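Local structure of glutathione S-transferase (Bombyx mori, 3AY8) at residues G17-L20 with A21-A24; A105-Y108 with V109-A113; D132-N135 with S136-F140; D208-K211 with K212-Q216. The protein probably transfers glutathione to electrophilic compounds, as a homodimeric cytosolic glutathione S-transferase of the silkworm. All coordinates share one frame; numbering follows the deposited sequence.

Contact 1. Residues G17-L20 with A21-A24; sequences GALL and AARA
L19 and R23, one helical turn apart, carry the side-chain part of this contact. The leucine lays a methyl over one face of the guanidinium: CD1 of L19 stands 3.6 Å from NE of R23, above the plane and displaced toward its rim. The two chains meet at a slant. L19 swings CG away from its own backbone N (chi1 -179°), which sends CG and its methyls toward the next turn. R23 does the reverse: chi1 of -55° sets its CG beside the backbone N, 3.3 Å from L19 O, and the bend at chi2 (-47°) turns the rest of the chain to L19 CD1. A22 sits at the margin, its CB 4.5 Å from L19 CD1.

Beneath them run four consecutive i to i+4 bonds. R23 N to L19 O, at 2.8 Å, is the shortest and lies nearly along the C=O axis; A21 N to G17 O is longer, 3.2 Å, with its donor tilted from the carbonyl plane. In this helix of the thioredoxin-like beta-alpha-beta unit, the short side chains of A18, A21 and A22 meet helix 68-79, while L20 leans on T161, Y164 and A165 of helix 158-173.

Outside the turn, R23 NE forms a salt bridge with E198 of helix 196-213, and NH1 bonds a glycerol probably left from crystallisation. The methyl thus takes up a face of the guanidinium while NE and NH1 have polar partners, and the R23-E198 pair ties this N-terminal domain helix to the C-terminal domain.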
ATOM      1  N   GLY A  17       2.309 -11.721  -7.392  1.00 21.73           N
ATOM      2  CA  GLY A  17       2.617 -10.435  -8.033  1.00 21.70           C
ATOM      3  C   GLY A  17       4.110 -10.179  -8.164  1.00 21.88           C
ATOM      4  O   GLY A  17       4.575  -9.632  -9.170  1.00 21.89           O
ATOM      5  N   ALA A  18       4.860 -10.563  -7.141  1.00 22.01           N
ATOM      6  CA  ALA A  18       6.325 -10.464  -7.181  1.00 22.17           C
ATOM      7  C   ALA A  18       6.915 -11.392  -8.252  1.00 22.44           C
ATOM      8  O   ALA A  18       7.806 -10.979  -9.011  1.00 22.74           O
ATOM      9  CB  ALA A  18       6.919 -10.775  -5.806  1.00 22.21           C
ATOM     10  N   LEU A  19       6.423 -12.632  -8.328  1.00 22.13           N
ATOM     11  CA  LEU A  19       6.922 -13.579  -9.346  1.00 22.84           C
ATOM     12  C   LEU A  19       6.552 -13.134 -10.759  1.00 22.98           C
ATOM     13  O   LEU A  19       7.386 -13.170 -11.680  1.00 23.66           O
ATOM     14  CB  LEU A  19       6.459 -15.018  -9.056  1.00 22.11           C
ATOM     15  CG  LEU A  19       6.934 -16.112 -10.030  1.00 23.51           C
ATOM     16  CD1 LEU A  19       8.450 -16.175 -10.178  1.00 22.35           C
ATOM     17  CD2 LEU A  19       6.377 -17.493  -9.646  1.00 23.76           C
ATOM     18  N   LEU A  20       5.313 -12.676 -10.932  1.00 22.98           N
ATOM     19  CA  LEU A  20       4.883 -12.150 -12.220  1.00 22.98           C
ATOM     20  C   LEU A  20       5.790 -11.026 -12.719  1.00 23.55           C
ATOM     21  O   LEU A  20       6.036 -10.918 -13.922  1.00 23.53           O
ATOM     22  CB  LEU A  20       3.433 -11.660 -12.146  1.00 22.71           C
ATOM     23  CG  LEU A  20       2.304 -12.690 -12.335  1.00 23.24           C
ATOM     24  CD1 LEU A  20       0.978 -12.101 -11.869  1.00 20.86           C
ATOM     25  CD2 LEU A  20       2.186 -13.161 -13.798  1.00 18.84           C
ATOM     26  N   ALA A  21       6.247 -10.168 -11.803  1.00 23.84           N
ATOM     27  CA  ALA A  21       7.174  -9.087 -12.165  1.00 24.98           C
ATOM     28  C   ALA A  21       8.507  -9.673 -12.641  1.00 25.59           C
ATOM     29  O   ALA A  21       9.056  -9.226 -13.645  1.00 25.45           O
ATOM     30  CB  ALA A  21       7.405  -8.146 -10.985  1.00 24.19           C
ATOM     31  N   ALA A  22       9.022 -10.656 -11.908  1.00 26.47           N
ATOM     32  CA  ALA A  22      10.249 -11.356 -12.321  1.00 28.12           C
ATOM     33  C   ALA A  22      10.076 -11.982 -13.719  1.00 28.51           C
ATOM     34  O   ALA A  22      10.953 -11.842 -14.563  1.00 28.71           O
ATOM     35  CB  ALA A  22      10.649 -12.410 -11.290  1.00 27.68           C
ATOM     36  N   ARG A  23       8.929 -12.620 -13.974  1.00 29.09           N
ATOM     37  CA  ARG A  23       8.648 -13.187 -15.310  1.00 29.77           C
ATOM     38  C   ARG A  23       8.602 -12.102 -16.381  1.00 30.49           C
ATOM     39  O   ARG A  23       9.142 -12.286 -17.469  1.00 30.10           O
ATOM     40  CB  ARG A  23       7.336 -13.987 -15.344  1.00 29.40           C
ATOM     41  CG  ARG A  23       7.203 -15.118 -14.303  1.00 31.39           C
ATOM     42  CD  ARG A  23       8.440 -16.005 -14.239  1.00 32.97           C
ATOM     43  NE  ARG A  23       8.203 -17.305 -13.606  1.00 31.94           N
ATOM     44  CZ  ARG A  23       9.167 -18.196 -13.387  1.00 31.79           C
ATOM     45  NH1 ARG A  23      10.421 -17.922 -13.726  1.00 32.54           N
ATOM     46  NH2 ARG A  23       8.890 -19.357 -12.836  1.00 32.46           N
ATOM     47  N   ALA A  24       7.963 -10.973 -16.065  1.00 31.05           N
ATOM     48  CA  ALA A  24       7.787  -9.893 -17.034  1.00 32.24           C
ATOM     49  C   ALA A  24       9.113  -9.270 -17.473  1.00 33.26           C
ATOM     50  O   ALA A  24       9.315  -9.039 -18.665  1.00 33.19           O
ATOM     51  CB  ALA A  24       6.844  -8.820 -16.485  1.00 31.87           C
TER

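Contact 2. Residues A105-Y108 with V109-A113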
ATOM      1  N   ALA A 105      -3.163  -0.587  -0.924  1.00 23.22           N
ATOM      2  CA  ALA A 105      -3.989   0.108   0.078  1.00 23.88           C
ATOM      3  C   ALA A 105      -5.496  -0.082  -0.087  1.00 24.22           C
ATOM      4  O   ALA A 105      -6.250   0.139   0.867  1.00 24.44           O
ATOM      5  CB  ALA A 105      -3.660   1.612   0.091  1.00 23.25           C
ATOM      6  N   SER A 106      -5.943  -0.435  -1.295  1.00 23.63           N
ATOM      7  CA  SER A 106      -7.391  -0.541  -1.563  1.00 24.23           C
ATOM      8  C   SER A 106      -7.782  -1.921  -2.078  1.00 23.89           C
ATOM      9  O   SER A 106      -8.635  -2.585  -1.499  1.00 24.53           O
ATOM     10  CB  SER A 106      -7.847   0.517  -2.592  1.00 23.89           C
ATOM     11  OG  SER A 106      -7.651   1.815  -2.085  1.00 25.66           O
ATOM     12  N   LEU A 107      -7.146  -2.347  -3.161  1.00 23.34           N
ATOM     13  CA  LEU A 107      -7.580  -3.560  -3.845  1.00 23.44           C
ATOM     14  C   LEU A 107      -7.326  -4.821  -3.029  1.00 23.37           C
ATOM     15  O   LEU A 107      -8.275  -5.516  -2.651  1.00 23.05           O
ATOM     16  CB  LEU A 107      -6.989  -3.658  -5.257  1.00 22.83           C
ATOM     17  CG  LEU A 107      -7.380  -4.865  -6.135  1.00 23.50           C
ATOM     18  CD1 LEU A 107      -8.897  -5.030  -6.306  1.00 23.18           C
ATOM     19  CD2 LEU A 107      -6.722  -4.756  -7.481  1.00 21.73           C
ATOM     20  N   TYR A 108      -6.065  -5.138  -2.769  1.00 23.43           N
ATOM     21  CA  TYR A 108      -5.792  -6.409  -2.114  1.00 23.95           C
ATOM     22  C   TYR A 108      -6.271  -6.406  -0.669  1.00 23.95           C
ATOM     23  O   TYR A 108      -6.652  -7.446  -0.140  1.00 24.08           O
ATOM     24  CB  TYR A 108      -4.323  -6.860  -2.212  1.00 24.89           C
ATOM     25  CG  TYR A 108      -4.214  -8.316  -1.768  1.00 27.45           C
ATOM     26  CD1 TYR A 108      -4.743  -9.334  -2.570  1.00 29.45           C
ATOM     27  CD2 TYR A 108      -3.692  -8.662  -0.516  1.00 30.08           C
ATOM     28  CE1 TYR A 108      -4.701 -10.662  -2.178  1.00 31.48           C
ATOM     29  CE2 TYR A 108      -3.649 -10.015  -0.096  1.00 30.94           C
ATOM     30  CZ  TYR A 108      -4.159 -10.998  -0.948  1.00 33.31           C
ATOM     31  OH  TYR A 108      -4.139 -12.331  -0.595  1.00 36.91           O
ATOM     32  N   VAL A 109      -6.249  -5.230  -0.048  1.00 23.63           N
ATOM     33  CA  VAL A 109      -6.774  -5.025   1.296  1.00 25.15           C
ATOM     34  C   VAL A 109      -8.243  -5.484   1.410  1.00 24.49           C
ATOM     35  O   VAL A 109      -8.624  -6.137   2.379  1.00 24.57           O
ATOM     36  CB  VAL A 109      -6.647  -3.518   1.697  1.00 25.00           C
ATOM     37  CG1 VAL A 109      -7.611  -3.145   2.832  1.00 27.62           C
ATOM     38  CG2 VAL A 109      -5.220  -3.214   2.078  1.00 26.60           C
ATOM     39  N   LYS A 110      -9.046  -5.142   0.409  1.00 24.27           N
ATOM     40  CA  LYS A 110     -10.476  -5.452   0.426  1.00 24.71           C
ATOM     41  C   LYS A 110     -10.779  -6.898   0.013  1.00 24.63           C
ATOM     42  O   LYS A 110     -11.754  -7.482   0.467  1.00 24.79           O
ATOM     43  CB  LYS A 110     -11.232  -4.452  -0.444  1.00 24.80           C
ATOM     44  CG  LYS A 110     -11.312  -3.062   0.200  1.00 25.62           C
ATOM     45  CD  LYS A 110     -11.957  -2.045  -0.731  1.00 27.51           C
ATOM     46  CE  LYS A 110     -11.698  -0.605  -0.218  1.00 27.21           C
ATOM     47  NZ  LYS A 110     -12.616   0.320  -0.933  1.00 29.54           N
ATOM     48  N   ILE A 111      -9.935  -7.466  -0.843  1.00 24.74           N
ATOM     49  CA  ILE A 111      -9.984  -8.897  -1.142  1.00 24.90           C
ATOM     50  C   ILE A 111      -9.657  -9.682   0.131  1.00 25.99           C
ATOM     51  O   ILE A 111     -10.373 -10.603   0.526  1.00 26.53           O
ATOM     52  CB  ILE A 111      -9.005  -9.250  -2.297  1.00 24.33           C
ATOM     53  CG1 ILE A 111      -9.491  -8.599  -3.608  1.00 23.18           C
ATOM     54  CG2 ILE A 111      -8.851 -10.779  -2.434  1.00 24.39           C
ATOM     55  CD1 ILE A 111      -8.451  -8.614  -4.805  1.00 21.05           C
ATOM     56  N   ARG A 112      -8.583  -9.280   0.794  1.00 26.67           N
ATOM     57  CA  ARG A 112      -8.174  -9.916   2.034  1.00 28.10           C
ATOM     58  C   ARG A 112      -9.234  -9.813   3.156  1.00 27.31           C
ATOM     59  O   ARG A 112      -9.445 -10.775   3.890  1.00 26.82           O
ATOM     60  CB  ARG A 112      -6.866  -9.301   2.491  1.00 28.23           C
ATOM     61  CG  ARG A 112      -6.044 -10.209   3.332  1.00 33.10           C
ATOM     62  CD  ARG A 112      -4.843  -9.453   3.898  1.00 38.50           C
ATOM     63  NE  ARG A 112      -3.919 -10.386   4.534  1.00 43.73           N
ATOM     64  CZ  ARG A 112      -3.823 -10.581   5.847  1.00 46.91           C
ATOM     65  NH1 ARG A 112      -2.944 -11.464   6.315  1.00 48.81           N
ATOM     66  NH2 ARG A 112      -4.585  -9.893   6.698  1.00 47.18           N
ATOM     67  N   ALA A 113      -9.881  -8.653   3.274  1.00 27.00           N
ATOM     68  CA  ALA A 113     -10.962  -8.443   4.259  1.00 27.92           C
ATOM     69  C   ALA A 113     -12.084  -9.470   4.103  1.00 27.98           C
ATOM     70  O   ALA A 113     -12.688  -9.896   5.086  1.00 28.09           O
ATOM     71  CB  ALA A 113     -11.518  -7.033   4.162  1.00 27.63           C
TER
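L107 and I111 form the tight, buried side of this helical turn. They lie side by side and point the same way, with CD1 of L107 3.9 Å from CD1 of I111. Below them I111 N bonds L107 O at 3.1 Å, in the carbonyl plane. Y108 marks the looser side: CG turns away from the backbone N (chi1 -168°), and the ring lies against the helix, with I111 and R112 both approaching obliquely from the same side. Its CE1 is 4.2 Å from CG2 of I111, the two side chains crossing at about a right angle, and its CE2 is 4.2 Å from CG of the exposed R112, whose guanidinium plane is inclined 58° to the ring.

A wider pi-type turn at 105-107 interrupts the regular alpha pattern. K110 N reaches S106 O at 3.2 Å from above the carbonyl plane and makes only a weak second bond to L107 O, while CG of K110 rests 3.2 Å from S106 O. CG2 of V109 packs near A105 O.

Within helix 90-120 the turn sits against two helices and the second subunit. L107 faces helices 158-173 and 128-147, S106 and K110 also lean on 128-147, and A105 and V109 meet S104 and V109 of the second subunit across the dimer interface.

Contact 3. Residues D132-N135 with S136-F140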
ATOM      1  N   ASP A 132     -19.671  -4.635  -1.086  1.00 27.46           N
ATOM      2  CA  ASP A 132     -19.842  -3.270  -1.580  1.00 27.69           C
ATOM      3  C   ASP A 132     -18.526  -2.495  -1.571  1.00 27.10           C
ATOM      4  O   ASP A 132     -18.245  -1.730  -2.491  1.00 27.06           O
ATOM      5  CB  ASP A 132     -20.856  -2.519  -0.720  1.00 27.69           C
ATOM      6  CG  ASP A 132     -22.252  -3.086  -0.826  1.00 29.27           C
ATOM      7  OD1 ASP A 132     -22.500  -3.978  -1.671  1.00 31.44           O
ATOM      8  OD2 ASP A 132     -23.110  -2.646  -0.039  1.00 31.62           O
ATOM      9  N   ASP A 133     -17.747  -2.681  -0.510  1.00 26.49           N
ATOM     10  CA  ASP A 133     -16.466  -1.992  -0.351  1.00 26.59           C
ATOM     11  C   ASP A 133     -15.518  -2.380  -1.486  1.00 26.47           C
ATOM     12  O   ASP A 133     -14.945  -1.509  -2.139  1.00 26.50           O
ATOM     13  CB  ASP A 133     -15.855  -2.327   1.014  1.00 26.80           C
ATOM     14  CG  ASP A 133     -14.835  -1.287   1.482  1.00 28.62           C
ATOM     15  OD1 ASP A 133     -14.771  -0.170   0.908  1.00 29.13           O
ATOM     16  OD2 ASP A 133     -14.080  -1.607   2.423  1.00 29.21           O
ATOM     17  N   LEU A 134     -15.390  -3.683  -1.740  1.00 25.55           N
ATOM     18  CA  LEU A 134     -14.561  -4.155  -2.835  1.00 25.97           C
ATOM     19  C   LEU A 134     -15.078  -3.654  -4.193  1.00 25.67           C
ATOM     20  O   LEU A 134     -14.301  -3.204  -5.016  1.00 25.51           O
ATOM     21  CB  LEU A 134     -14.437  -5.691  -2.842  1.00 25.33           C
ATOM     22  CG  LEU A 134     -13.634  -6.285  -4.016  1.00 25.89           C
ATOM     23  CD1 LEU A 134     -12.203  -5.710  -4.130  1.00 26.65           C
ATOM     24  CD2 LEU A 134     -13.594  -7.818  -3.952  1.00 25.43           C
ATOM     25  N   ASN A 135     -16.386  -3.741  -4.411  1.00 26.09           N
ATOM     26  CA  ASN A 135     -16.984  -3.281  -5.666  1.00 26.15           C
ATOM     27  C   ASN A 135     -16.740  -1.798  -5.956  1.00 26.38           C
ATOM     28  O   ASN A 135     -16.529  -1.419  -7.103  1.00 26.13           O
ATOM     29  CB  ASN A 135     -18.476  -3.658  -5.725  1.00 25.98           C
ATOM     30  CG  ASN A 135     -18.700  -5.100  -6.191  1.00 26.21           C
ATOM     31  OD1 ASN A 135     -19.723  -5.728  -5.880  1.00 28.46           O
ATOM     32  ND2 ASN A 135     -17.753  -5.628  -6.942  1.00 23.67           N
ATOM     33  N   SER A 136     -16.704  -0.965  -4.912  1.00 26.70           N
ATOM     34  CA  SER A 136     -16.346   0.439  -5.076  1.00 27.41           C
ATOM     35  C   SER A 136     -14.894   0.617  -5.578  1.00 27.60           C
ATOM     36  O   SER A 136     -14.601   1.497  -6.418  1.00 27.62           O
ATOM     37  CB  SER A 136     -16.555   1.184  -3.750  1.00 28.02           C
ATOM     38  OG  SER A 136     -15.910   2.445  -3.790  1.00 32.58           O
ATOM     39  N   THR A 137     -13.994  -0.223  -5.067  1.00 26.64           N
ATOM     40  CA  THR A 137     -12.600  -0.222  -5.518  1.00 25.97           C
ATOM     41  C   THR A 137     -12.488  -0.785  -6.930  1.00 25.81           C
ATOM     42  O   THR A 137     -11.746  -0.249  -7.757  1.00 24.97           O
ATOM     43  CB  THR A 137     -11.689  -0.952  -4.508  1.00 26.05           C
ATOM     44  OG1 THR A 137     -11.559  -0.110  -3.359  1.00 25.90           O
ATOM     45  CG2 THR A 137     -10.281  -1.210  -5.098  1.00 24.78           C
ATOM     46  N   LEU A 138     -13.270  -1.829  -7.231  1.00 25.58           N
ATOM     47  CA  LEU A 138     -13.305  -2.333  -8.616  1.00 25.39           C
ATOM     48  C   LEU A 138     -13.777  -1.281  -9.616  1.00 25.51           C
ATOM     49  O   LEU A 138     -13.298  -1.226 -10.751  1.00 24.77           O
ATOM     50  CB  LEU A 138     -14.165  -3.602  -8.730  1.00 24.86           C
ATOM     51  CG  LEU A 138     -13.670  -4.826  -7.938  1.00 24.66           C
ATOM     52  CD1 LEU A 138     -14.509  -6.057  -8.274  1.00 23.50           C
ATOM     53  CD2 LEU A 138     -12.171  -5.082  -8.188  1.00 21.74           C
ATOM     54  N   SER A 139     -14.738  -0.459  -9.199  1.00 25.99           N
ATOM     55  CA  SER A 139     -15.270   0.581 -10.072  1.00 26.34           C
ATOM     56  C   SER A 139     -14.195   1.591 -10.472  1.00 25.87           C
ATOM     57  O   SER A 139     -14.139   2.022 -11.616  1.00 25.03           O
ATOM     58  CB  SER A 139     -16.462   1.283  -9.409  1.00 26.41           C
ATOM     59  OG  SER A 139     -16.952   2.292 -10.268  1.00 27.95           O
ATOM     60  N   PHE A 140     -13.345   1.947  -9.512  1.00 26.72           N
ATOM     61  CA  PHE A 140     -12.198   2.819  -9.733  1.00 27.67           C
ATOM     62  C   PHE A 140     -11.217   2.184 -10.713  1.00 26.73           C
ATOM     63  O   PHE A 140     -10.754   2.842 -11.639  1.00 26.55           O
ATOM     64  CB  PHE A 140     -11.491   3.090  -8.411  1.00 28.93           C
ATOM     65  CG  PHE A 140     -11.707   4.464  -7.874  1.00 34.52           C
ATOM     66  CD1 PHE A 140     -10.695   5.414  -7.955  1.00 39.39           C
ATOM     67  CD2 PHE A 140     -12.914   4.811  -7.271  1.00 40.09           C
ATOM     68  CE1 PHE A 140     -10.882   6.701  -7.450  1.00 42.89           C
ATOM     69  CE2 PHE A 140     -13.116   6.096  -6.762  1.00 41.99           C
ATOM     70  CZ  PHE A 140     -12.098   7.039  -6.845  1.00 43.03           C
TER
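L138 packs back on L134 and N135, and its path from the backbone outward follows the preceding turn of the helix. CB passes 3.6 Å from N135 O and a similar distance from L134 O. CG, placed beside its own backbone N and anti to the carbonyl carbon (chi1 -63°), comes closer still, 3.4 Å from L134 O. There the chain forks. CD2 meets CD1 of L134 at 4.1 Å, two methyls on side chains that slant across each other, while CD1 heads toward the end of the N135 side chain.

The backbone under this pair is firmly bonded: L138 N donates to L134 O at 2.8 Å with an N-H...O angle of 161°. S136 N to D132 O and S139 N to N135 O follow the same i to i+4 pattern, but T137 N to D133 O stretches to 3.3 Å and is weak.

L134 and L138 also meet W175, and L138 reaches M167 of helix 158-173. On another side D133 and T137 both hold K110 of helix 90-120. Leucines four residues apart, forming an apolar stripe along one face, are characteristic of an amphipathic helix, here one in the all-helical C-terminal domain of the glutathione transferase fold.

Contact 4. Residues D208-K211 with K212-Q216; sequences DAVK and KNIKQ
The backbone leaves the alpha helix here: K212 N still bonds D208 O at 3.0 Å, but N213 N turns to V210 O and I214 N to K211 O, both three residues back, with the donors well above the carbonyl planes. I214 N keeps no more than a weak bond to V210 O, so that oxygen has one good donor and one poor one. At I214 the chain changes course, psi rising to 124°, and runs on extended toward its end.

V210 and I214 supply the apolar part. CD1 of I214 stands 4.1 Å from CG1 of V210, the two side chains crossing at a slant, and CG1 of I214 rests 3.5 Å from V210 O. That placement follows from chi1 of -59°, which holds CG1 beside the backbone N and directs it back over the last turn. K212 contributes mainly its root: CB lies 3.3 Å from D208 O, while the extended chain leads the ammonium group away.

A water lies within hydrogen-bonding distance of two carbonyls, 2.8 Å from K211 O and 2.7 Å from I214 O; it has more acceptors in reach than protons to give.

V210 faces C115, I118 and L119 of helix 90-120. In one of its two conformers K211 NZ bonds A172 O, N213 ND2 bonds I118 O, and the backbone of K215 pairs with T124. V210 O and K211 O are thus met by N-H groups three residues on, and K211 O also has the water near. The helix end is held by polar bonds to other parts of the domain and by the packing of A209 and V210 on helix 90-120, with I214 folded back on V210.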
ATOM      1  N   ASP A 208     -10.038 -22.057  -4.598  1.00 33.06           N
ATOM      2  CA  ASP A 208     -10.600 -23.315  -4.085  1.00 34.17           C
ATOM      3  C   ASP A 208     -10.650 -23.350  -2.555  1.00 33.84           C
ATOM      4  O   ASP A 208     -11.655 -23.758  -1.974  1.00 34.19           O
ATOM      5  CB  ASP A 208      -9.826 -24.525  -4.620  1.00 34.61           C
ATOM      6  CG  ASP A 208     -10.025 -24.748  -6.125  1.00 36.36           C
ATOM      7  OD1 ASP A 208     -10.850 -24.055  -6.754  1.00 39.43           O
ATOM      8  OD2 ASP A 208      -9.337 -25.622  -6.689  1.00 39.32           O
ATOM      9  N   ALA A 209      -9.578 -22.910  -1.906  1.00 33.78           N
ATOM     10  CA  ALA A 209      -9.528 -22.904  -0.444  1.00 33.86           C
ATOM     11  C   ALA A 209     -10.571 -21.962   0.176  1.00 34.20           C
ATOM     12  O   ALA A 209     -11.153 -22.274   1.223  1.00 34.11           O
ATOM     13  CB  ALA A 209      -8.121 -22.580   0.051  1.00 34.01           C
ATOM     14  N   VAL A 210     -10.820 -20.823  -0.471  1.00 34.22           N
ATOM     15  CA  VAL A 210     -11.883 -19.919  -0.014  1.00 34.52           C
ATOM     16  C   VAL A 210     -13.293 -20.531  -0.202  1.00 35.63           C
ATOM     17  O   VAL A 210     -14.081 -20.563   0.743  1.00 34.81           O
ATOM     18  CB  VAL A 210     -11.787 -18.500  -0.665  1.00 33.96           C
ATOM     19  CG1 VAL A 210     -12.867 -17.574  -0.114  1.00 32.16           C
ATOM     20  CG2 VAL A 210     -10.387 -17.883  -0.432  1.00 33.18           C
ATOM     21  N   LYS A 211     -13.575 -20.997  -1.419  0.60 36.14           N
ATOM     22  CA  LYS A 211     -14.875 -21.579  -1.755  0.60 37.31           C
ATOM     23  C   LYS A 211     -15.215 -22.696  -0.788  0.60 38.14           C
ATOM     24  O   LYS A 211     -16.341 -22.781  -0.296  0.60 38.06           O
ATOM     25  CB  LYS A 211     -14.871 -22.135  -3.178  0.60 37.08           C
ATOM     26  CG  LYS A 211     -14.930 -21.095  -4.272  0.60 37.17           C
ATOM     27  CD  LYS A 211     -14.482 -21.721  -5.582  0.60 38.31           C
ATOM     28  CE  LYS A 211     -14.962 -20.921  -6.754  0.60 39.61           C
ATOM     29  NZ  LYS A 211     -14.136 -21.176  -7.957  0.60 40.84           N
ATOM     30  N   LYS A 212     -14.215 -23.530  -0.509  1.00 39.10           N
ATOM     31  CA  LYS A 212     -14.371 -24.717   0.325  1.00 41.27           C
ATOM     32  C   LYS A 212     -15.038 -24.346   1.657  1.00 42.26           C
ATOM     33  O   LYS A 212     -15.826 -25.119   2.188  1.00 42.21           O
ATOM     34  CB  LYS A 212     -13.014 -25.395   0.560  1.00 41.48           C
ATOM     35  CG  LYS A 212     -13.106 -26.743   1.275  1.00 44.08           C
ATOM     36  CD  LYS A 212     -11.774 -27.488   1.288  1.00 46.54           C
ATOM     37  CE  LYS A 212     -11.915 -28.797   2.064  1.00 48.68           C
ATOM     38  NZ  LYS A 212     -10.809 -29.754   1.779  1.00 49.97           N
ATOM     39  N   ASN A 213     -14.743 -23.153   2.173  1.00 43.54           N
ATOM     40  CA  ASN A 213     -15.312 -22.718   3.452  1.00 44.93           C
ATOM     41  C   ASN A 213     -16.602 -21.895   3.381  1.00 45.68           C
ATOM     42  O   ASN A 213     -17.204 -21.592   4.414  1.00 45.79           O
ATOM     43  CB  ASN A 213     -14.262 -21.998   4.288  1.00 44.94           C
ATOM     44  CG  ASN A 213     -13.244 -22.945   4.863  1.00 45.79           C
ATOM     45  OD1 ASN A 213     -13.410 -24.163   4.791  1.00 47.16           O
ATOM     46  ND2 ASN A 213     -12.182 -22.398   5.444  1.00 44.76           N
ATOM     47  N   ILE A 214     -17.026 -21.544   2.172  1.00 46.73           N
ATOM     48  CA  ILE A 214     -18.267 -20.805   1.983  1.00 48.09           C
ATOM     49  C   ILE A 214     -19.448 -21.781   1.938  1.00 49.56           C
ATOM     50  O   ILE A 214     -19.462 -22.718   1.132  1.00 49.40           O
ATOM     51  CB  ILE A 214     -18.249 -19.924   0.700  1.00 47.79           C
ATOM     52  CG1 ILE A 214     -17.106 -18.902   0.758  1.00 46.93           C
ATOM     53  CG2 ILE A 214     -19.600 -19.212   0.519  1.00 47.69           C
ATOM     54  CD1 ILE A 214     -16.917 -18.102  -0.520  1.00 46.07           C
ATOM     55  N   LYS A 215     -20.423 -21.556   2.817  1.00 51.20           N
ATOM     56  CA  LYS A 215     -21.658 -22.338   2.834  1.00 53.04           C
ATOM     57  C   LYS A 215     -22.664 -21.741   1.851  1.00 53.86           C
ATOM     58  O   LYS A 215     -23.186 -20.652   2.082  1.00 54.31           O
ATOM     59  CB  LYS A 215     -22.240 -22.398   4.256  1.00 53.26           C
ATOM     60  CG  LYS A 215     -21.455 -23.306   5.214  1.00 53.97           C
ATOM     61  CD  LYS A 215     -22.149 -23.438   6.572  1.00 55.97           C
ATOM     62  CE  LYS A 215     -21.323 -24.274   7.539  1.00 55.58           C
ATOM     63  NZ  LYS A 215     -21.826 -24.137   8.935  1.00 56.50           N
ATOM     64  N   GLN A 216     -22.906 -22.448   0.744  1.00 54.89           N
ATOM     65  CA  GLN A 216     -23.828 -21.983  -0.299  1.00 55.51           C
ATOM     66  C   GLN A 216     -25.258 -22.434  -0.019  1.00 55.74           C
ATOM     67  O   GLN A 216     -25.777 -22.218   1.080  1.00 56.18           O
ATOM     68  CB  GLN A 216     -23.373 -22.459  -1.682  1.00 55.68           C
TER
HETATM   69  O   HOH W   1     -18.081 -24.893   0.339  1.00 61.76           O

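How the contacts relate
Contact 1 is buried and belongs to the thioredoxin-like N-terminal domain, whereas the other three lie in the helical C-terminal domain. Contacts 2 and 3 are partly buried, on successive helices that touch: K110 NZ reaches D133 OD1 in a salt bridge at 2.9 Å, and L107 CD1 packs 3.8 Å from L138 CD2. Contact 2 alone has side chains from both its segments at the subunit interface. Contact 4 is on the surface, its centre about 28 Å from that of contact 1. Contact 1 keeps alanines and leucines inside, with an arginine salt bridge at its rim; contacts 2 and 3 combine leucines with a lysine-aspartate bridge; contact 4 ends lysine-rich, with a water at the turn.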